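Local atomic coordinates of uracil-DNA glycosylase (Nitratifractor salsuginis, PDB entry 5X3G), a protein that belongs to the uracil-DNA glycosylase family and has an alpha/beta fold, with helices packed about a central parallel sheet of four strands. Residues M169-T174 / R184-F189; Y52-D57 / Q78-R83; L32-T37 / I190-E195; L59-S64 / I88-I93. One frame throughout, in Å; residues are numbered along the deposited sequence.

Contact 1: residues M169-T174 / R184-F189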
loop_
_atom_site.group_PDB
_atom_site.type_symbol
_atom_site.label_atom_id
_atom_site.label_comp_id
_atom_site.label_asym_id
_atom_site.label_seq_id
_atom_site.Cartn_x
_atom_site.Cartn_y
_atom_site.Cartn_z
HETATM N N MSE A 169 -6.349 -2.175 4.972
HETATM C CA MSE A 169 -7.130 -2.973 5.924
HETATM C C MSE A 169 -8.490 -3.351 5.347
HETATM O O MSE A 169 -8.977 -4.463 5.559
HETATM C CB MSE A 169 -7.307 -2.225 7.246
HETATM C CG MSE A 169 -6.020 -2.046 8.026
HETATM SE SE MSE A 169 -5.311 -3.752 8.641
HETATM C CE MSE A 169 -5.405 -3.428 10.563
ATOM N N ALA A 170 -9.103 -2.415 4.627
ATOM C CA ALA A 170 -10.257 -2.682 3.782
ATOM C C ALA A 170 -9.894 -2.318 2.350
ATOM O O ALA A 170 -9.215 -1.315 2.111
ATOM C CB ALA A 170 -11.490 -1.893 4.237
ATOM N N LEU A 171 -10.343 -3.130 1.395
ATOM C CA LEU A 171 -9.951 -2.960 0.002
ATOM C C LEU A 171 -10.884 -2.050 -0.788
ATOM O O LEU A 171 -10.622 -1.804 -1.971
ATOM C CB LEU A 171 -9.865 -4.323 -0.695
ATOM C CG LEU A 171 -8.900 -5.347 -0.096
ATOM C CD1 LEU A 171 -8.768 -6.549 -1.023
ATOM C CD2 LEU A 171 -7.538 -4.726 0.189
ATOM N N LEU A 172 -11.956 -1.542 -0.183
ATOM C CA LEU A 172 -12.870 -0.673 -0.908
ATOM C C LEU A 172 -13.348 0.450 -0.000
ATOM O O LEU A 172 -13.307 0.349 1.227
ATOM C CB LEU A 172 -14.058 -1.461 -1.490
ATOM C CG LEU A 172 -15.031 -2.217 -0.576
ATOM C CD1 LEU A 172 -16.035 -1.292 0.105
ATOM C CD2 LEU A 172 -15.747 -3.299 -1.371
ATOM N N PHE A 173 -13.821 1.521 -0.637
ATOM C CA PHE A 173 -14.285 2.729 0.033
ATOM C C PHE A 173 -15.616 3.136 -0.580
ATOM O O PHE A 173 -15.758 3.135 -1.806
ATOM C CB PHE A 173 -13.255 3.858 -0.119
ATOM C CG PHE A 173 -13.729 5.205 0.370
ATOM C CD1 PHE A 173 -13.437 5.627 1.655
ATOM C CD2 PHE A 173 -14.430 6.063 -0.466
ATOM C CE1 PHE A 173 -13.853 6.862 2.107
ATOM C CE2 PHE A 173 -14.853 7.300 -0.019
ATOM C CZ PHE A 173 -14.560 7.700 1.269
ATOM N N THR A 174 -16.583 3.490 0.266
ATOM C CA THR A 174 -17.864 4.015 -0.195
ATOM C C THR A 174 -18.060 5.466 0.225
ATOM O O THR A 174 -18.305 6.334 -0.618
ATOM C CB THR A 174 -19.020 3.146 0.323
ATOM O OG1 THR A 174 -18.961 3.059 1.753
ATOM C CG2 THR A 174 -18.944 1.750 -0.267
ATOM N N ARG A 184 -14.131 -3.233 9.587
ATOM C CA ARG A 184 -14.613 -4.341 10.405
ATOM C C ARG A 184 -15.035 -5.520 9.535
ATOM O O ARG A 184 -14.777 -6.680 9.880
ATOM C CB ARG A 184 -15.767 -3.862 11.286
ATOM C CG ARG A 184 -16.327 -4.889 12.251
ATOM C CD ARG A 184 -16.391 -4.277 13.643
ATOM N NE ARG A 184 -17.255 -5.016 14.559
ATOM C CZ ARG A 184 -17.087 -5.049 15.877
ATOM N NH1 ARG A 184 -16.076 -4.398 16.438
ATOM N NH2 ARG A 184 -17.928 -5.737 16.633
ATOM N N ALA A 185 -15.660 -5.243 8.387
ATOM C CA ALA A 185 -16.087 -6.318 7.497
ATOM C C ALA A 185 -14.903 -7.026 6.845
ATOM O O ALA A 185 -15.019 -8.195 6.462
ATOM C CB ALA A 185 -17.028 -5.770 6.425
ATOM N N TRP A 186 -13.766 -6.346 6.705
ATOM C CA TRP A 186 -12.585 -6.922 6.072
ATOM C C TRP A 186 -11.593 -7.504 7.069
ATOM O O TRP A 186 -10.598 -8.113 6.650
ATOM C CB TRP A 186 -11.881 -5.868 5.213
ATOM C CG TRP A 186 -12.586 -5.580 3.927
ATOM C CD1 TRP A 186 -13.567 -4.658 3.716
ATOM C CD2 TRP A 186 -12.367 -6.227 2.669
ATOM N NE1 TRP A 186 -13.974 -4.689 2.405
ATOM C CE2 TRP A 186 -13.251 -5.644 1.740
ATOM C CE3 TRP A 186 -11.508 -7.242 2.238
ATOM C CZ2 TRP A 186 -13.300 -6.041 0.407
ATOM C CZ3 TRP A 186 -11.560 -7.638 0.916
ATOM C CH2 TRP A 186 -12.449 -7.037 0.014
ATOM N N ARG A 187 -11.836 -7.334 8.370
ATOM C CA ARG A 187 -10.877 -7.796 9.368
ATOM C C ARG A 187 -10.645 -9.303 9.273
ATOM O O ARG A 187 -9.509 -9.774 9.393
ATOM C CB ARG A 187 -11.354 -7.403 10.766
ATOM C CG ARG A 187 -10.457 -7.894 11.880
ATOM C CD ARG A 187 -10.947 -7.369 13.209
ATOM N NE ARG A 187 -11.100 -5.918 13.161
ATOM C CZ ARG A 187 -12.040 -5.244 13.814
ATOM N NH1 ARG A 187 -12.912 -5.893 14.573
ATOM N NH2 ARG A 187 -12.111 -3.925 13.708
ATOM N N ALA A 188 -11.711 -10.080 9.054
ATOM C CA ALA A 188 -11.547 -11.523 8.891
ATOM C C ALA A 188 -10.728 -11.860 7.651
ATOM O O ALA A 188 -9.945 -12.823 7.663
ATOM C CB ALA A 188 -12.913 -12.207 8.828
ATOM N N PHE A 189 -10.900 -11.084 6.578
ATOM C CA PHE A 189 -10.071 -11.248 5.390
ATOM C C PHE A 189 -8.600 -11.027 5.722
ATOM O O PHE A 189 -7.735 -11.817 5.323
ATOM C CB PHE A 189 -10.535 -10.279 4.297
ATOM C CG PHE A 189 -9.559 -10.122 3.160
ATOM C CD1 PHE A 189 -9.611 -10.968 2.066
ATOM C CD2 PHE A 189 -8.607 -9.112 3.175
ATOM C CE1 PHE A 189 -8.722 -10.827 1.019
ATOM C CE2 PHE A 189 -7.716 -8.968 2.129
ATOM C CZ PHE A 189 -7.772 -9.822 1.049
#

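Contact 2: residues Y52-D57 / Q78-R83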
loop_
_atom_site.group_PDB
_atom_site.type_symbol
_atom_site.label_atom_id
_atom_site.label_comp_id
_atom_site.label_asym_id
_atom_site.label_seq_id
_atom_site.Cartn_x
_atom_site.Cartn_y
_atom_site.Cartn_z
ATOM N N TYR A 52 -18.572 2.030 -5.019
ATOM C CA TYR A 52 -17.380 1.951 -4.189
ATOM C C TYR A 52 -16.150 2.199 -5.046
ATOM O O TYR A 52 -16.179 2.059 -6.270
ATOM C CB TYR A 52 -17.271 0.597 -3.471
ATOM C CG TYR A 52 -17.046 -0.596 -4.382
ATOM C CD1 TYR A 52 -15.776 -0.906 -4.857
ATOM C CD2 TYR A 52 -18.099 -1.425 -4.745
ATOM C CE1 TYR A 52 -15.566 -1.993 -5.681
ATOM C CE2 TYR A 52 -17.896 -2.522 -5.568
ATOM C CZ TYR A 52 -16.626 -2.799 -6.032
ATOM O OH TYR A 52 -16.411 -3.883 -6.850
ATOM N N ILE A 53 -15.060 2.559 -4.378
ATOM C CA ILE A 53 -13.765 2.731 -5.025
ATOM C C ILE A 53 -12.724 1.932 -4.246
ATOM O O ILE A 53 -12.866 1.756 -3.035
ATOM C CB ILE A 53 -13.372 4.218 -5.121
ATOM C CG1 ILE A 53 -13.304 4.846 -3.731
ATOM C CG2 ILE A 53 -14.343 4.975 -6.014
ATOM C CD1 ILE A 53 -12.747 6.249 -3.727
ATOM N N PRO A 54 -11.683 1.423 -4.932
ATOM C CA PRO A 54 -11.423 1.509 -6.372
ATOM C C PRO A 54 -12.367 0.606 -7.155
ATOM O O PRO A 54 -13.065 -0.189 -6.530
ATOM C CB PRO A 54 -9.975 1.029 -6.490
ATOM C CG PRO A 54 -9.833 0.058 -5.383
ATOM C CD PRO A 54 -10.658 0.611 -4.250
ATOM N N PRO A 55 -12.398 0.722 -8.484
ATOM C CA PRO A 55 -13.263 -0.164 -9.269
ATOM C C PRO A 55 -12.942 -1.632 -9.020
ATOM O O PRO A 55 -11.869 -1.991 -8.530
ATOM C CB PRO A 55 -12.970 0.235 -10.724
ATOM C CG PRO A 55 -11.703 1.034 -10.671
ATOM C CD PRO A 55 -11.716 1.708 -9.337
ATOM N N ARG A 56 -13.909 -2.484 -9.370
ATOM C CA ARG A 56 -13.804 -3.915 -9.099
ATOM C C ARG A 56 -12.533 -4.514 -9.692
ATOM O O ARG A 56 -11.910 -5.390 -9.081
ATOM C CB ARG A 56 -15.043 -4.630 -9.640
ATOM C CG ARG A 56 -14.968 -6.141 -9.608
ATOM C CD ARG A 56 -16.352 -6.768 -9.644
ATOM N NE ARG A 56 -16.290 -8.180 -10.004
ATOM C CZ ARG A 56 -16.289 -8.631 -11.254
ATOM N NH1 ARG A 56 -16.355 -7.778 -12.267
ATOM N NH2 ARG A 56 -16.229 -9.934 -11.492
ATOM N N ASP A 57 -12.122 -4.048 -10.874
ATOM C CA ASP A 57 -10.926 -4.590 -11.514
ATOM C C ASP A 57 -9.629 -4.117 -10.865
ATOM O O ASP A 57 -8.552 -4.444 -11.376
ATOM C CB ASP A 57 -10.920 -4.231 -13.002
ATOM C CG ASP A 57 -10.801 -2.740 -13.244
ATOM O OD1 ASP A 57 -11.035 -1.960 -12.297
ATOM O OD2 ASP A 57 -10.471 -2.348 -14.382
ATOM N N GLN A 78 -5.105 2.051 5.852
ATOM C CA GLN A 78 -6.445 1.852 6.395
ATOM C C GLN A 78 -7.409 1.356 5.327
ATOM O O GLN A 78 -7.859 0.208 5.364
ATOM C CB GLN A 78 -6.972 3.145 7.021
ATOM C CG GLN A 78 -6.497 3.376 8.441
ATOM C CD GLN A 78 -7.191 2.458 9.429
ATOM O OE1 GLN A 78 -6.744 1.338 9.676
ATOM N NE2 GLN A 78 -8.298 2.928 9.992
ATOM N N ASP A 79 -7.725 2.221 4.371
ATOM C CA ASP A 79 -8.689 1.920 3.325
ATOM C C ASP A 79 -8.403 2.850 2.154
ATOM O O ASP A 79 -7.614 3.798 2.291
ATOM C CB ASP A 79 -10.134 2.074 3.842
ATOM C CG ASP A 79 -10.494 3.512 4.168
ATOM O OD1 ASP A 79 -9.588 4.287 4.537
ATOM O OD2 ASP A 79 -11.689 3.858 4.068
ATOM N N PRO A 80 -8.994 2.596 0.981
ATOM C CA PRO A 80 -8.667 3.409 -0.197
ATOM C C PRO A 80 -8.856 4.901 0.046
ATOM O O PRO A 80 -9.636 5.323 0.904
ATOM C CB PRO A 80 -9.639 2.892 -1.261
ATOM C CG PRO A 80 -9.877 1.487 -0.879
ATOM C CD PRO A 80 -9.861 1.456 0.621
ATOM N N TYR A 81 -8.121 5.698 -0.725
ATOM C CA TYR A 81 -8.239 7.142 -0.637
ATOM C C TYR A 81 -9.658 7.575 -1.012
ATOM O O TYR A 81 -10.278 6.990 -1.903
ATOM C CB TYR A 81 -7.222 7.813 -1.557
ATOM C CG TYR A 81 -5.791 7.763 -1.060
ATOM C CD1 TYR A 81 -5.421 8.405 0.115
ATOM C CD2 TYR A 81 -4.808 7.089 -1.775
ATOM C CE1 TYR A 81 -4.115 8.371 0.569
ATOM C CE2 TYR A 81 -3.497 7.050 -1.327
ATOM C CZ TYR A 81 -3.156 7.693 -0.157
ATOM O OH TYR A 81 -1.857 7.657 0.294
ATOM N N PRO A 82 -10.194 8.612 -0.352
ATOM C CA PRO A 82 -11.603 8.985 -0.563
ATOM C C PRO A 82 -11.898 9.577 -1.936
ATOM O O PRO A 82 -12.953 10.186 -2.140
ATOM C CB PRO A 82 -11.857 10.023 0.542
ATOM C CG PRO A 82 -10.724 9.849 1.527
ATOM C CD PRO A 82 -9.558 9.416 0.704
ATOM N N ARG A 83 -10.990 9.390 -2.884
ATOM C CA ARG A 83 -11.066 10.069 -4.169
ATOM C C ARG A 83 -11.054 9.040 -5.291
ATOM O O ARG A 83 -10.211 8.136 -5.291
ATOM C CB ARG A 83 -9.898 11.047 -4.285
ATOM C CG ARG A 83 -9.985 12.185 -3.279
ATOM C CD ARG A 83 -8.802 13.123 -3.375
ATOM N NE ARG A 83 -7.572 12.410 -3.048
ATOM C CZ ARG A 83 -7.142 12.192 -1.809
ATOM N NH1 ARG A 83 -7.842 12.634 -0.771
ATOM N NH2 ARG A 83 -6.015 11.525 -1.605
#

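Contact 3: residues L32-T37 / I190-E195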
loop_
_atom_site.group_PDB
_atom_site.type_symbol
_atom_site.label_atom_id
_atom_site.label_comp_id
_atom_site.label_asym_id
_atom_site.label_seq_id
_atom_site.Cartn_x
_atom_site.Cartn_y
_atom_site.Cartn_z
ATOM N N LEU A 32 -8.233 -16.892 -1.890
ATOM C CA LEU A 32 -9.606 -17.393 -1.919
ATOM C C LEU A 32 -10.151 -17.670 -0.522
ATOM O O LEU A 32 -11.280 -17.236 -0.234
ATOM C CB LEU A 32 -9.691 -18.630 -2.821
ATOM C CG LEU A 32 -10.386 -18.437 -4.170
ATOM C CD1 LEU A 32 -9.789 -17.252 -4.912
ATOM C CD2 LEU A 32 -10.288 -19.700 -5.008
ATOM N N PRO A 33 -9.440 -18.366 0.377
ATOM C CA PRO A 33 -9.943 -18.466 1.761
ATOM C C PRO A 33 -10.207 -17.115 2.400
ATOM O O PRO A 33 -11.301 -16.887 2.935
ATOM C CB PRO A 33 -8.825 -19.235 2.476
ATOM C CG PRO A 33 -8.224 -20.066 1.417
ATOM C CD PRO A 33 -8.248 -19.214 0.181
ATOM N N ALA A 34 -9.230 -16.205 2.342
ATOM C CA ALA A 34 -9.402 -14.874 2.917
ATOM C C ALA A 34 -10.680 -14.214 2.415
ATOM O O ALA A 34 -11.548 -13.826 3.208
ATOM C CB ALA A 34 -8.181 -14.011 2.591
ATOM N N LEU A 35 -10.827 -14.113 1.090
ATOM C CA LEU A 35 -12.019 -13.503 0.513
ATOM C C LEU A 35 -13.290 -14.230 0.930
ATOM O O LEU A 35 -14.347 -13.599 1.062
ATOM C CB LEU A 35 -11.908 -13.470 -1.009
ATOM C CG LEU A 35 -10.933 -12.441 -1.572
ATOM C CD1 LEU A 35 -10.728 -12.647 -3.068
ATOM C CD2 LEU A 35 -11.443 -11.036 -1.275
HETATM N N MSE A 36 -13.215 -15.540 1.150
HETATM C CA MSE A 36 -14.411 -16.294 1.501
HETATM C C MSE A 36 -14.863 -16.029 2.935
HETATM O O MSE A 36 -15.890 -16.552 3.368
HETATM C CB MSE A 36 -14.186 -17.792 1.288
HETATM C CG MSE A 36 -14.240 -18.212 -0.175
HETATM SE SE MSE A 36 -14.138 -20.140 -0.436
HETATM C CE MSE A 36 -12.231 -20.417 -0.159
ATOM N N THR A 37 -14.099 -15.215 3.671
ATOM C CA THR A 37 -14.539 -14.802 4.998
ATOM C C THR A 37 -15.508 -13.626 4.949
ATOM O O THR A 37 -16.174 -13.346 5.951
ATOM C CB THR A 37 -13.333 -14.448 5.874
ATOM O OG1 THR A 37 -12.693 -13.275 5.362
ATOM C CG2 THR A 37 -12.332 -15.600 5.896
ATOM N N ILE A 190 -8.296 -9.949 6.451
ATOM C CA ILE A 190 -6.905 -9.653 6.791
ATOM C C ILE A 190 -6.326 -10.752 7.675
ATOM O O ILE A 190 -5.211 -11.235 7.442
ATOM C CB ILE A 190 -6.786 -8.274 7.465
ATOM C CG1 ILE A 190 -7.242 -7.165 6.513
ATOM C CG2 ILE A 190 -5.351 -8.025 7.893
ATOM C CD1 ILE A 190 -6.436 -7.097 5.239
ATOM N N GLU A 191 -7.073 -11.157 8.705
ATOM C CA GLU A 191 -6.602 -12.207 9.605
ATOM C C GLU A 191 -6.308 -13.497 8.852
ATOM O O GLU A 191 -5.284 -14.148 9.096
ATOM C CB GLU A 191 -7.634 -12.456 10.707
ATOM N N LYS A 192 -7.190 -13.884 7.925
ATOM C CA LYS A 192 -6.942 -15.097 7.152
ATOM C C LYS A 192 -5.738 -14.934 6.229
ATOM O O LYS A 192 -4.944 -15.869 6.061
ATOM C CB LYS A 192 -8.186 -15.473 6.350
ATOM C CG LYS A 192 -8.091 -16.840 5.708
ATOM C CD LYS A 192 -7.962 -17.909 6.776
ATOM C CE LYS A 192 -7.785 -19.280 6.164
ATOM N NZ LYS A 192 -7.764 -20.348 7.202
ATOM N N LEU A 193 -5.585 -13.753 5.626
ATOM C CA LEU A 193 -4.455 -13.521 4.731
ATOM C C LEU A 193 -3.129 -13.589 5.483
ATOM O O LEU A 193 -2.152 -14.151 4.976
ATOM C CB LEU A 193 -4.609 -12.169 4.033
ATOM C CG LEU A 193 -3.753 -11.941 2.788
ATOM C CD1 LEU A 193 -4.344 -12.682 1.604
ATOM C CD2 LEU A 193 -3.629 -10.460 2.486
ATOM N N LEU A 194 -3.076 -13.026 6.693
ATOM C CA LEU A 194 -1.853 -13.100 7.489
ATOM C C LEU A 194 -1.608 -14.515 7.994
ATOM O O LEU A 194 -0.457 -14.957 8.081
ATOM C CB LEU A 194 -1.919 -12.113 8.653
ATOM C CG LEU A 194 -1.935 -10.639 8.250
ATOM C CD1 LEU A 194 -1.862 -9.753 9.483
ATOM C CD2 LEU A 194 -0.784 -10.346 7.301
ATOM N N GLU A 195 -2.677 -15.236 8.347
ATOM C CA GLU A 195 -2.553 -16.666 8.608
ATOM C C GLU A 195 -1.862 -17.373 7.447
ATOM O O GLU A 195 -0.956 -18.188 7.649
ATOM C CB GLU A 195 -3.936 -17.268 8.864
ATOM C CG GLU A 195 -4.000 -18.784 8.747
ATOM C CD GLU A 195 -5.278 -19.358 9.327
ATOM O OE1 GLU A 195 -6.079 -18.583 9.891
ATOM O OE2 GLU A 195 -5.492 -20.583 9.201
#

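Contact 4: residues L59-S64 / I88-I93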
loop_
_atom_site.group_PDB
_atom_site.type_symbol
_atom_site.label_atom_id
_atom_site.label_comp_id
_atom_site.label_asym_id
_atom_site.label_seq_id
_atom_site.Cartn_x
_atom_site.Cartn_y
_atom_site.Cartn_z
ATOM N N LEU A 59 -9.542 -3.919 -7.086
ATOM C CA LEU A 59 -9.630 -4.217 -5.658
ATOM C C LEU A 59 -8.393 -4.955 -5.160
ATOM O O LEU A 59 -7.965 -4.763 -4.014
ATOM C CB LEU A 59 -10.888 -5.039 -5.378
ATOM C CG LEU A 59 -12.223 -4.303 -5.495
ATOM C CD1 LEU A 59 -13.391 -5.275 -5.400
ATOM C CD2 LEU A 59 -12.333 -3.223 -4.426
ATOM N N LEU A 60 -7.798 -5.792 -6.012
ATOM C CA LEU A 60 -6.676 -6.647 -5.646
ATOM C C LEU A 60 -5.403 -6.282 -6.405
ATOM O O LEU A 60 -4.541 -7.137 -6.622
ATOM C CB LEU A 60 -7.030 -8.109 -5.894
ATOM C CG LEU A 60 -8.301 -8.632 -5.230
ATOM C CD1 LEU A 60 -8.724 -9.937 -5.876
ATOM C CD2 LEU A 60 -8.082 -8.820 -3.739
ATOM N N ALA A 61 -5.276 -5.015 -6.812
ATOM C CA ALA A 61 -4.124 -4.602 -7.610
ATOM C C ALA A 61 -2.806 -4.834 -6.879
ATOM O O ALA A 61 -1.761 -5.004 -7.522
ATOM C CB ALA A 61 -4.254 -3.132 -8.002
ATOM N N ALA A 62 -2.833 -4.845 -5.543
ATOM C CA ALA A 62 -1.623 -5.109 -4.775
ATOM C C ALA A 62 -1.098 -6.527 -4.979
ATOM O O ALA A 62 0.079 -6.786 -4.705
ATOM C CB ALA A 62 -1.882 -4.856 -3.292
ATOM N N PHE A 63 -1.938 -7.445 -5.456
ATOM C CA PHE A 63 -1.551 -8.828 -5.702
ATOM C C PHE A 63 -1.280 -9.117 -7.174
ATOM O O PHE A 63 -1.020 -10.273 -7.527
ATOM C CB PHE A 63 -2.644 -9.783 -5.197
ATOM C CG PHE A 63 -3.006 -9.597 -3.744
ATOM C CD1 PHE A 63 -2.455 -10.413 -2.768
ATOM C CD2 PHE A 63 -3.914 -8.623 -3.357
ATOM C CE1 PHE A 63 -2.792 -10.253 -1.431
ATOM C CE2 PHE A 63 -4.253 -8.456 -2.023
ATOM C CZ PHE A 63 -3.692 -9.272 -1.062
ATOM N N SER A 64 -1.330 -8.102 -8.038
ATOM C CA SER A 64 -1.320 -8.325 -9.479
ATOM C C SER A 64 0.076 -8.515 -10.059
ATOM O O SER A 64 0.194 -8.800 -11.257
ATOM C CB SER A 64 -2.013 -7.161 -10.192
ATOM O OG SER A 64 -1.340 -5.938 -9.950
ATOM N N ILE A 88 -6.518 3.313 -6.279
ATOM C CA ILE A 88 -6.143 2.469 -7.408
ATOM C C ILE A 88 -5.731 1.080 -6.937
ATOM O O ILE A 88 -5.038 0.354 -7.658
ATOM C CB ILE A 88 -5.016 3.116 -8.235
ATOM C CG1 ILE A 88 -3.764 3.319 -7.379
ATOM C CG2 ILE A 88 -5.476 4.434 -8.847
ATOM C CD1 ILE A 88 -2.551 3.735 -8.185
ATOM N N GLY A 89 -6.146 0.697 -5.733
ATOM C CA GLY A 89 -5.936 -0.658 -5.261
ATOM C C GLY A 89 -4.631 -0.914 -4.543
ATOM O O GLY A 89 -4.287 -2.080 -4.312
ATOM N N TYR A 90 -3.893 0.135 -4.187
ATOM C CA TYR A 90 -2.649 0.019 -3.442
ATOM C C TYR A 90 -2.726 0.871 -2.188
ATOM O O TYR A 90 -3.240 1.993 -2.221
ATOM C CB TYR A 90 -1.439 0.482 -4.265
ATOM C CG TYR A 90 -1.173 -0.313 -5.517
ATOM C CD1 TYR A 90 -0.468 -1.506 -5.467
ATOM C CD2 TYR A 90 -1.600 0.145 -6.755
ATOM C CE1 TYR A 90 -0.209 -2.232 -6.613
ATOM C CE2 TYR A 90 -1.347 -0.573 -7.911
ATOM C CZ TYR A 90 -0.651 -1.762 -7.832
ATOM O OH TYR A 90 -0.394 -2.478 -8.979
ATOM N N ALA A 91 -2.206 0.339 -1.088
ATOM C CA ALA A 91 -1.938 1.182 0.064
ATOM C C ALA A 91 -0.893 2.229 -0.300
ATOM O O ALA A 91 0.001 1.988 -1.118
ATOM C CB ALA A 91 -1.457 0.338 1.246
ATOM N N PHE A 92 -1.050 3.421 0.278
ATOM C CA PHE A 92 -0.047 4.481 0.240
ATOM C C PHE A 92 0.079 5.159 -1.122
ATOM O O PHE A 92 0.368 6.357 -1.184
ATOM C CB PHE A 92 1.317 3.941 0.681
ATOM C CG PHE A 92 2.230 4.993 1.233
ATOM C CD1 PHE A 92 1.738 5.962 2.091
ATOM C CD2 PHE A 92 3.574 5.015 0.904
ATOM C CE1 PHE A 92 2.564 6.935 2.607
ATOM C CE2 PHE A 92 4.409 5.988 1.417
ATOM C CZ PHE A 92 3.902 6.950 2.271
ATOM N N ILE A 93 -0.129 4.426 -2.213
ATOM C CA ILE A 93 0.054 4.984 -3.551
ATOM C C ILE A 93 -1.187 5.779 -3.935
ATOM O O ILE A 93 -2.276 5.217 -4.095
ATOM C CB ILE A 93 0.336 3.885 -4.582
ATOM C CG1 ILE A 93 1.527 3.037 -4.146
ATOM C CG2 ILE A 93 0.621 4.500 -5.937
ATOM C CD1 ILE A 93 2.818 3.815 -3.998
HETATM O O HOH W 1 -5.114 -4.304 -2.985
#

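Contact 1: residues M169-T174 / R184-F189
Ala170 and Trp186 bring their CA atoms to 5.4 Å where the loop leaving strand 164-168 runs beside helix 179-196. This is the strand-loop-helix connection of an alpha/beta fold, in which the loop packs back on the helix through the indole of Trp186. Backbone as well as side chains of the loop lie over one face of the ring. Two CH-pi contacts divide that face: Ala170 CA sits 4.0 Å from the centroid of the five-membered ring, and Leu171 CB is equally far from that of the six-membered ring, 17° off its normal. Between them Leu171 N lies over the middle of the indole. Leu171 has CG anti to its carbonyl carbon (chi1 -58°), which sets CG 3.7 Å from Trp186 CZ3; CD1, farther out, touches both Trp186 CZ3 and Phe189 CZ. Leu172 crosses the indole at about a right angle, its CG 4.0 Å from Trp186 NE1. That nitrogen is satisfied by the hydroxyl of Tyr42 on helix 40-48, while Leu35 of helix 28-35 also touches the indole. Three residues on, Phe189 offers its ring face to the indole, with Trp186 CZ3 standing 3.8 Å above the phenyl plane, over its centre.

Contact 2: residues Y52-D57 / Q78-R83
Pro54 and Pro80 make the apolar part of this contact, two pyrrolidine rings crossing at about a right angle with Pro54 CD 3.6 Å from Pro80 CG. The peptide bond before Pro54 is cis, and the carbonyl oxygen of Ile53 also lies against the second ring, 3.7 Å from Pro80 CG. A different kind of packing, methyl against carbonyl, involves Ile53. Its CG1 lies between the backbone N and the carbonyl carbon (chi1 59°), and chi2 of 172° carries CD1 outward, anti to CA. The methyl arrives beside two backbone oxygens, at 3.2 Å from Tyr81 O and 3.5 Å from Arg83 O, and also meets Pro82 C at 3.9 Å. The second segment follows strand 73-77 and begins with Gln-Asp-Pro-Tyr, consistent with the motif of family 1 uracil-DNA glycosylases; the residues met are Pro80 to Arg83. Polar groups look elsewhere for their partners. Tyr81 OH bonds to the carbonyl oxygen of Phe92, Arg83 makes a salt bridge with Asp94 and a hydrogen bond to Ser86, and Asp79 OD2 is held by Ser179 OG. Ile53, for its part, pairs through its backbone with Phe173.

Contact 3: residues L32-T37 / I190-E195
Lys192 rests its aliphatic chain on the backbone of Ala34, the two CA atoms lying 4.9 Å apart where the helices come close. Lys192 CG is anti to its backbone N (chi1 -170°) and sits 3.6 Å from Ala34 N. The chain then bends at chi2 (62°), and farther out CE comes to 3.8 Å from Pro33 CB. Nearer the backbone, Thr37 CG2 touches Lys192 CB at 4.2 Å. Ala34 O accepts from both Thr37 N and Thr37 OG1, the hydroxyl approaching at a C=O...O angle of 160°. Here helix 28-35 packs on helix 179-196 in the helical layer of an alpha/beta fold, with the small Ala34 at the closest approach. Leu193 comes next: its CD1 reaches Ala34 CB at 4.2 Å, and its side chain also packs on Ile30 and Leu31 of helix 28-35 and on Phe63. One turn on from Lys192, Glu195 OE2 forms a salt bridge with Lys192 NZ at 3.0 Å.

Contact 4: residues L59-S64 / I88-I93
Ala61 O faces the phenol of Tyr90 and is gripped from within its own turn by two groups of Ser64. The hydroxyl of Ser64 donates over 2.6 Å from OG to Ala61 O, tilted 19° from the carbonyl plane, while Ser64 N adds a bond from the backbone. Ser64 OG lies between its own N and carbonyl carbon (chi1 61°), a turn that folds it back over the short 3-10 segment 61-63. Tyr90 OH stands 3.2 Å from the same Ala61 oxygen. The methyl of Ala61 takes the ring itself: its CB lies over one face of Tyr90, offset toward the rim and 4.2 Å from the centroid, a CH-pi contact. Ala62 CA comes obliquely to the ring, 3.7 Å from Tyr90 CE1. At phi 89° a beta carbon on Gly89 would press on Ile88 O, and it would also run into Ala61 CB; the two backbones approach to 4.9 Å between Ala61 CA and Gly89 CA. A water bridges the two segments, donating to Leu59 O and, at 2.7 Å, to Gly89 O. The contact joins two loops, one before and one after strand 73-77. Ala62 and Phe63 pack on Leu165 of strand 164-168, Ala91 pairs through its backbone with Leu166 of that strand, and Tyr90 reaches Arg156 and Glu160 of helix 152-161.

In the fold
Contact 1 touches each of the other three. Its loop is joined to both segments of contact 2 by probable backbone bonds, Phe173 N to Ile53 O and Ala170 N to Gln78 O, and the two centres lie about 11 Å apart. With contact 3, also about 11 Å away between centres, it shares helix 179-196, where Phe189 packs on Ala34. Contacts 2 and 4 alternate along the chain, with centres about 9 Å apart, and Pro54 CG packs on Gly89 N between them. Contacts 3 and 4 touch as well. Contacts 2 and 3 do not, their nearest atoms being about 7 Å apart. The Gln-Asp-Pro-Tyr segment therefore touches residues of both contact 1 and contact 4.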